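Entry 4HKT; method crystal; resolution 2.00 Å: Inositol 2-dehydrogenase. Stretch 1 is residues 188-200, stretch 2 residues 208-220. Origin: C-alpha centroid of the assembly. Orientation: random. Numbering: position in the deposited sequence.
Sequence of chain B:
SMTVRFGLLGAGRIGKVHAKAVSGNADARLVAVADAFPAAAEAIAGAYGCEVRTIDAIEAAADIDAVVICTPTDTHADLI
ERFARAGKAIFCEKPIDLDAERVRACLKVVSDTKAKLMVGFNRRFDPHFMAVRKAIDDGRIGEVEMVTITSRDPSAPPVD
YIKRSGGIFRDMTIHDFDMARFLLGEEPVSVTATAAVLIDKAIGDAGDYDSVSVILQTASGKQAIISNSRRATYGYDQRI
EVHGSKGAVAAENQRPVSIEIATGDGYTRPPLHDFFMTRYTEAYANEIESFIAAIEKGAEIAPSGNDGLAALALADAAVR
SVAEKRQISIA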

ATOM      1  N   PRO B 188     -18.447  23.427 -13.526  1.00 19.52           N
ATOM      2  CA  PRO B 188     -18.451  24.384 -12.406  1.00 19.95           C
ATOM      3  C   PRO B 188     -19.103  25.726 -12.746  1.00 19.73           C
ATOM      4  O   PRO B 188     -18.807  26.311 -13.820  1.00 22.85           O
ATOM      5  N   VAL B 189     -19.880  26.253 -11.812  1.00 18.60           N
ATOM      6  CA  VAL B 189     -20.572  27.522 -11.945  1.00 19.59           C
ATOM      7  C   VAL B 189     -20.078  28.593 -10.967  1.00 19.55           C
ATOM      8  O   VAL B 189     -20.444  29.778 -11.117  1.00 22.16           O
ATOM      9  N   SER B 190     -19.248  28.170 -10.002  1.00 17.80           N
ATOM     10  CA  SER B 190     -18.705  29.004  -8.975  1.00 16.88           C
ATOM     11  C   SER B 190     -17.296  28.559  -8.567  1.00 16.30           C
ATOM     12  O   SER B 190     -16.966  27.371  -8.542  1.00 14.12           O
ATOM     13  N   VAL B 191     -16.479  29.551  -8.247  1.00 15.46           N
ATOM     14  CA  VAL B 191     -15.103  29.341  -7.802  1.00 15.33           C
ATOM     15  C   VAL B 191     -14.827  30.137  -6.536  1.00 14.73           C
ATOM     16  O   VAL B 191     -15.138  31.308  -6.475  1.00 14.67           O
ATOM     17  N   THR B 192     -14.268  29.494  -5.531  1.00 15.52           N
ATOM     18  CA  THR B 192     -13.775  30.237  -4.396  1.00 17.36           C
ATOM     19  C   THR B 192     -12.374  29.733  -4.070  1.00 16.57           C
ATOM     20  O   THR B 192     -12.075  28.520  -4.179  1.00 14.33           O
ATOM     21  N   ALA B 193     -11.494  30.666  -3.740  1.00 15.23           N
ATOM     22  CA  ALA B 193     -10.071  30.347  -3.659  1.00 14.41           C
ATOM     23  C   ALA B 193      -9.348  31.139  -2.599  1.00 14.88           C
ATOM     24  O   ALA B 193      -9.774  32.230  -2.213  1.00 13.76           O
ATOM     25  N   THR B 194      -8.274  30.548  -2.106  1.00 15.34           N
ATOM     26  CA  THR B 194      -7.377  31.245  -1.197  1.00 17.12           C
ATOM     27  C   THR B 194      -5.970  31.072  -1.726  1.00 15.85           C
ATOM     28  O   THR B 194      -5.685  30.128  -2.458  1.00 14.07           O
ATOM     29  N   ALA B 195      -5.074  31.946  -1.291  1.00 15.64           N
ATOM     30  CA  ALA B 195      -3.687  31.915  -1.774  1.00 15.43           C
ATOM     31  C   ALA B 195      -2.733  32.555  -0.770  1.00 16.32           C
ATOM     32  O   ALA B 195      -3.132  33.364   0.067  1.00 15.82           O
ATOM     33  N   ALA B 196      -1.476  32.168  -0.870  1.00 17.12           N
ATOM     34  CA  ALA B 196      -0.428  32.759  -0.074  1.00 17.81           C
ATOM     35  C   ALA B 196       0.951  32.500  -0.755  1.00 18.83           C
ATOM     36  O   ALA B 196       1.084  31.711  -1.709  1.00 17.34           O
ATOM     37  N   VAL B 197       1.937  33.151  -0.162  1.00 20.14           N
ATOM     38  CA  VAL B 197       3.349  32.977  -0.447  1.00 20.04           C
ATOM     39  C   VAL B 197       3.960  32.374   0.790  1.00 19.85           C
ATOM     40  O   VAL B 197       4.215  33.070   1.764  1.00 19.56           O
ATOM     41  N   LEU B 198       4.162  31.066   0.755  1.00 19.25           N
ATOM     42  CA  LEU B 198       4.701  30.324   1.864  1.00 19.85           C
ATOM     43  C   LEU B 198       6.106  29.789   1.548  1.00 19.96           C
ATOM     44  O   LEU B 198       6.804  29.336   2.454  1.00 19.68           O
ATOM     45  N   ILE B 199       6.485  29.791   0.282  1.00 19.79           N
ATOM     46  CA  ILE B 199       7.663  29.046  -0.140  1.00 21.29           C
ATOM     47  C   ILE B 199       8.830  29.989  -0.389  1.00 21.70           C
ATOM     48  O   ILE B 199       9.916  29.787   0.135  1.00 23.88           O
ATOM     49  N   ASP B 200       8.607  31.033  -1.157  1.00 23.08           N
ATOM     50  CA  ASP B 200       9.720  31.934  -1.490  1.00 24.02           C
ATOM     51  C   ASP B 200       9.189  33.314  -1.690  1.00 22.54           C
ATOM     52  O   ASP B 200       8.336  33.554  -2.562  1.00 20.98           O
ATOM     53  N   ASP B 208       2.978  37.040  -7.510  1.00 19.25           N
ATOM     54  CA  ASP B 208       2.374  35.724  -7.656  1.00 19.01           C
ATOM     55  C   ASP B 208       2.213  35.081  -6.259  1.00 18.06           C
ATOM     56  O   ASP B 208       2.649  35.615  -5.269  1.00 19.53           O
ATOM     57  N   TYR B 209       1.565  33.923  -6.229  1.00 17.73           N
ATOM     58  CA  TYR B 209       1.391  33.162  -5.050  1.00 17.06           C
ATOM     59  C   TYR B 209       2.027  31.827  -5.334  1.00 16.64           C
ATOM     60  O   TYR B 209       2.143  31.421  -6.511  1.00 17.40           O
ATOM     61  N   ASP B 210       2.331  31.077  -4.279  1.00 16.05           N
ATOM     62  CA  ASP B 210       2.930  29.746  -4.441  1.00 16.32           C
ATOM     63  C   ASP B 210       2.204  28.573  -3.791  1.00 15.25           C
ATOM     64  O   ASP B 210       2.613  27.418  -3.967  1.00 16.40           O
ATOM     65  N   SER B 211       1.140  28.857  -3.050  1.00 15.97           N
ATOM     66  CA  SER B 211       0.376  27.867  -2.310  1.00 16.44           C
ATOM     67  C   SER B 211      -1.099  28.296  -2.340  1.00 16.62           C
ATOM     68  O   SER B 211      -1.455  29.380  -1.838  1.00 14.90           O
ATOM     69  N   VAL B 212      -1.960  27.466  -2.969  1.00 16.42           N
ATOM     70  CA  VAL B 212      -3.334  27.878  -3.241  1.00 14.23           C
ATOM     71  C   VAL B 212      -4.284  26.706  -3.016  1.00 14.57           C
ATOM     72  O   VAL B 212      -3.916  25.534  -3.193  1.00 15.55           O
ATOM     73  N   SER B 213      -5.512  27.054  -2.679  1.00 14.60           N
ATOM     74  CA  SER B 213      -6.579  26.116  -2.413  1.00 14.38           C
ATOM     75  C   SER B 213      -7.819  26.669  -3.130  1.00 14.89           C
ATOM     76  O   SER B 213      -8.084  27.879  -3.093  1.00 13.69           O
ATOM     77  N   VAL B 214      -8.554  25.792  -3.814  1.00 15.09           N
ATOM     78  CA  VAL B 214      -9.735  26.214  -4.588  1.00 14.50           C
ATOM     79  C   VAL B 214     -10.898  25.248  -4.356  1.00 13.86           C
ATOM     80  O   VAL B 214     -10.675  24.089  -4.204  1.00 13.57           O
ATOM     81  N   ILE B 215     -12.111  25.760  -4.263  1.00 14.49           N
ATOM     82  CA  ILE B 215     -13.319  24.962  -4.308  1.00 15.44           C
ATOM     83  C   ILE B 215     -14.163  25.412  -5.503  1.00 15.49           C
ATOM     84  O   ILE B 215     -14.492  26.603  -5.630  1.00 15.37           O
ATOM     85  N   LEU B 216     -14.497  24.441  -6.354  1.00 14.70           N
ATOM     86  CA  LEU B 216     -15.400  24.592  -7.462  1.00 14.30           C
ATOM     87  C   LEU B 216     -16.724  23.902  -7.138  1.00 14.51           C
ATOM     88  O   LEU B 216     -16.715  22.850  -6.500  1.00 13.78           O
ATOM     89  N   GLN B 217     -17.836  24.486  -7.583  1.00 13.51           N
ATOM     90  CA  GLN B 217     -19.129  23.851  -7.369  1.00 14.42           C
ATOM     91  C   GLN B 217     -19.957  23.978  -8.625  1.00 14.46           C
ATOM     92  O   GLN B 217     -19.919  25.010  -9.316  1.00 14.11           O
ATOM     93  N   THR B 218     -20.670  22.900  -8.935  1.00 16.21           N
ATOM     94  CA  THR B 218     -21.520  22.830 -10.100  1.00 15.75           C
ATOM     95  C   THR B 218     -22.922  23.239  -9.703  1.00 16.54           C
ATOM     96  O   THR B 218     -23.237  23.359  -8.502  1.00 16.61           O
ATOM     97  N   ALA B 219     -23.777  23.407 -10.712  1.00 18.65           N
ATOM     98  CA  ALA B 219     -25.195  23.755 -10.481  1.00 20.20           C
ATOM     99  C   ALA B 219     -25.910  22.719  -9.632  1.00 18.64           C
ATOM    100  O   ALA B 219     -26.736  23.064  -8.815  1.00 20.98           O
ATOM    101  N   SER B 220     -25.586  21.454  -9.775  1.00 19.63           N
ATOM    102  CA  SER B 220     -26.265  20.433  -8.979  1.00 19.63           C
ATOM    103  C   SER B 220     -25.675  20.335  -7.563  1.00 19.59           C
ATOM    104  O   SER B 220     -26.199  19.604  -6.703  1.00 20.28           O
TER

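The two strands run antiparallel, their N-to-C directions 146° apart; along each extended strand the side chains alternate between the two faces of the sheet, and those of directly paired residues such as Val 191 and Leu 216 share a face.

Apolar packing occupies the face carrying Val 191, Ala 193, Ala 195, Val 212, Val 214 and Leu 216. Val 191 (t) packs against two residues: its CG1 lies 3.7 Å from Val 214 CG1 and 4.0 Å from Leu 216 CD2, and its CG2 lies 3.6 Å from CD2 of Leu 216 (m, t). Val 214 (t) also brings CG2 to 4.0 Å from Ala 193 CB. Ala 195 CB sits 3.6 Å from CG1 of Val 212 (m) and covers one face of the Tyr 209 ring; its 3.5 Å distance to the ring centroid, 17° off the normal, identifies a CH-pi contact.

The other face is more polar. Ser 190 (p) places OG 3.5 Å from Gln 217 CB and engages two waters: water 1, 2.8 Å from Ser 190 OG, donates to Ile 215 O at 3.0 Å, while water 2, 2.6 Å from Ser 190 OG, donates to Gln 217 OE1 at 2.8 Å. Thr 192 CG2 meets Ile 215 CB at 3.8 Å.

Beyond the strand pairing, Asp 210 (p) points toward stretch 1 and its carboxylate gathers backbone amides: OD1 accepts from Leu 198 N (2.9 Å), OD2 from Ile 199 N (2.8 Å) and Asp 200 N (3.2 Å). Ser 211 OG donates to Asp 210 OD1 at 2.7 Å.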

ATOM      1  CB  PRO B 188     -16.952  24.609 -12.131  1.00 20.80           C
ATOM      2  CG  PRO B 188     -16.266  23.413 -12.692  1.00 19.42           C
ATOM      3  CD  PRO B 188     -17.092  22.976 -13.868  1.00 20.10           C
ATOM      4  CB  VAL B 189     -22.104  27.377 -11.813  1.00 21.79           C
ATOM      5  CG1 VAL B 189     -22.625  26.439 -12.900  1.00 22.54           C
ATOM      6  CG2 VAL B 189     -22.558  26.934 -10.405  1.00 20.29           C
ATOM      7  CB  SER B 190     -19.616  29.052  -7.743  1.00 18.76           C
ATOM      8  OG  SER B 190     -19.566  27.831  -7.021  1.00 20.93           O
ATOM      9  CB  VAL B 191     -14.130  29.794  -8.873  1.00 15.16           C
ATOM     10  CG1 VAL B 191     -12.694  29.570  -8.410  1.00 16.79           C
ATOM     11  CG2 VAL B 191     -14.388  29.018 -10.138  1.00 15.94           C
ATOM     12  CB  THR B 192     -14.782  30.207  -3.211  1.00 19.63           C
ATOM     13  OG1 THR B 192     -14.452  31.257  -2.274  1.00 23.08           O
ATOM     14  CG2 THR B 192     -14.781  28.880  -2.553  1.00 20.28           C
ATOM     15  CB  ALA B 193      -9.403  30.636  -4.979  1.00 13.65           C
ATOM     16  CB  THR B 194      -7.445  30.677   0.216  1.00 18.40           C
ATOM     17  OG1 THR B 194      -7.175  29.281   0.167  1.00 21.55           O
ATOM     18  CG2 THR B 194      -8.836  30.924   0.846  1.00 19.95           C
ATOM     19  CB  ALA B 195      -3.576  32.652  -3.099  1.00 15.21           C
ATOM     20  CB  ALA B 196      -0.418  32.152   1.316  1.00 16.95           C
ATOM     21  CB  VAL B 197       3.979  34.343  -0.743  1.00 20.44           C
ATOM     22  CG1 VAL B 197       5.476  34.222  -1.047  1.00 21.79           C
ATOM     23  CG2 VAL B 197       3.249  34.963  -1.915  1.00 21.37           C
ATOM     24  CB  LEU B 198       3.812  29.111   2.166  1.00 19.74           C
ATOM     25  CG  LEU B 198       2.368  29.482   2.503  1.00 19.87           C
ATOM     26  CD1 LEU B 198       1.507  28.290   2.782  1.00 18.21           C
ATOM     27  CD2 LEU B 198       2.345  30.371   3.719  1.00 21.66           C
ATOM     28  CB  ILE B 199       7.369  28.156  -1.379  1.00 20.40           C
ATOM     29  CG1 ILE B 199       6.400  27.052  -0.963  1.00 19.65           C
ATOM     30  CG2 ILE B 199       8.654  27.526  -1.891  1.00 21.63           C
ATOM     31  CD1 ILE B 199       5.657  26.455  -2.125  1.00 20.44           C
ATOM     32  CB  ASP B 200      10.443  31.422  -2.753  1.00 24.86           C
ATOM     33  CG  ASP B 200      11.667  32.273  -3.122  1.00 28.59           C
ATOM     34  OD1 ASP B 200      11.854  33.351  -2.550  1.00 26.81           O
ATOM     35  OD2 ASP B 200      12.432  31.861  -4.008  1.00 31.62           O
ATOM     36  CB  ASP B 208       3.222  34.838  -8.577  1.00 18.55           C
ATOM     37  CG  ASP B 208       2.443  33.698  -9.202  1.00 20.44           C
ATOM     38  OD1 ASP B 208       1.167  33.646  -9.093  1.00 20.05           O
ATOM     39  OD2 ASP B 208       3.116  32.827  -9.818  1.00 20.94           O
ATOM     40  CB  TYR B 209      -0.124  32.985  -4.767  1.00 17.96           C
ATOM     41  CG  TYR B 209      -0.889  34.258  -4.420  1.00 19.87           C
ATOM     42  CD1 TYR B 209      -0.778  34.838  -3.158  1.00 21.49           C
ATOM     43  CD2 TYR B 209      -1.770  34.844  -5.338  1.00 22.28           C
ATOM     44  CE1 TYR B 209      -1.474  35.997  -2.822  1.00 21.77           C
ATOM     45  CE2 TYR B 209      -2.479  35.994  -5.007  1.00 22.03           C
ATOM     46  CZ  TYR B 209      -2.321  36.561  -3.751  1.00 23.80           C
ATOM     47  OH  TYR B 209      -3.060  37.682  -3.438  1.00 26.04           O
ATOM     48  CB  ASP B 210       4.404  29.773  -4.014  1.00 17.68           C
ATOM     49  CG  ASP B 210       4.588  30.061  -2.522  1.00 20.31           C
ATOM     50  OD1 ASP B 210       3.750  29.607  -1.670  1.00 18.52           O
ATOM     51  OD2 ASP B 210       5.604  30.754  -2.203  1.00 19.33           O
ATOM     52  CB  SER B 211       0.848  27.814  -0.861  1.00 17.77           C
ATOM     53  OG  SER B 211       2.240  27.551  -0.794  1.00 17.55           O
ATOM     54  CB  VAL B 212      -3.539  28.454  -4.669  1.00 14.48           C
ATOM     55  CG1 VAL B 212      -2.655  29.653  -4.916  1.00 16.22           C
ATOM     56  CG2 VAL B 212      -3.258  27.435  -5.751  1.00 15.08           C
ATOM     57  CB  SER B 213      -6.869  26.044  -0.937  1.00 15.04           C
ATOM     58  OG  SER B 213      -5.755  25.709  -0.159  1.00 15.65           O
ATOM     59  CB  VAL B 214      -9.446  26.265  -6.081  1.00 15.26           C
ATOM     60  CG1 VAL B 214     -10.622  26.889  -6.815  1.00 15.68           C
ATOM     61  CG2 VAL B 214      -8.206  27.081  -6.388  1.00 15.45           C
ATOM     62  CB  ILE B 215     -14.207  25.107  -3.058  1.00 15.87           C
ATOM     63  CG1 ILE B 215     -13.454  24.837  -1.778  1.00 15.65           C
ATOM     64  CG2 ILE B 215     -15.404  24.155  -3.178  1.00 16.13           C
ATOM     65  CD1 ILE B 215     -14.188  25.388  -0.544  1.00 15.72           C
ATOM     66  CB  LEU B 216     -14.822  23.896  -8.704  1.00 15.83           C
ATOM     67  CG  LEU B 216     -13.386  24.195  -9.098  1.00 16.70           C
ATOM     68  CD1 LEU B 216     -13.046  23.452 -10.391  1.00 17.30           C
ATOM     69  CD2 LEU B 216     -13.271  25.671  -9.270  1.00 16.95           C
ATOM     70  CB  GLN B 217     -19.833  24.424  -6.134  1.00 14.64           C
ATOM     71  CG  GLN B 217     -21.228  23.863  -5.862  1.00 14.98           C
ATOM     72  CD  GLN B 217     -21.708  24.136  -4.471  1.00 15.42           C
ATOM     73  OE1 GLN B 217     -21.708  25.287  -4.012  1.00 15.25           O
ATOM     74  NE2 GLN B 217     -22.119  23.100  -3.777  1.00 16.15           N
ATOM     75  CB  THR B 218     -21.600  21.392 -10.663  1.00 16.96           C
ATOM     76  OG1 THR B 218     -22.375  20.576  -9.769  1.00 16.21           O
ATOM     77  CG2 THR B 218     -20.226  20.829 -10.843  1.00 16.92           C
ATOM     78  CB  ALA B 219     -25.967  23.978 -11.798  1.00 20.90           C
ATOM     79  CB  SER B 220     -26.185  19.107  -9.737  1.00 21.61           C
ATOM     80  OG  SER B 220     -24.856  18.747  -9.968  1.00 22.64           O
TER
HETATM   81  O   HOH W   1     -17.288  27.570  -5.342  1.00 20.86           O
HETATM   82  O   HOH W   2     -21.904  27.457  -5.832  1.00 29.25           O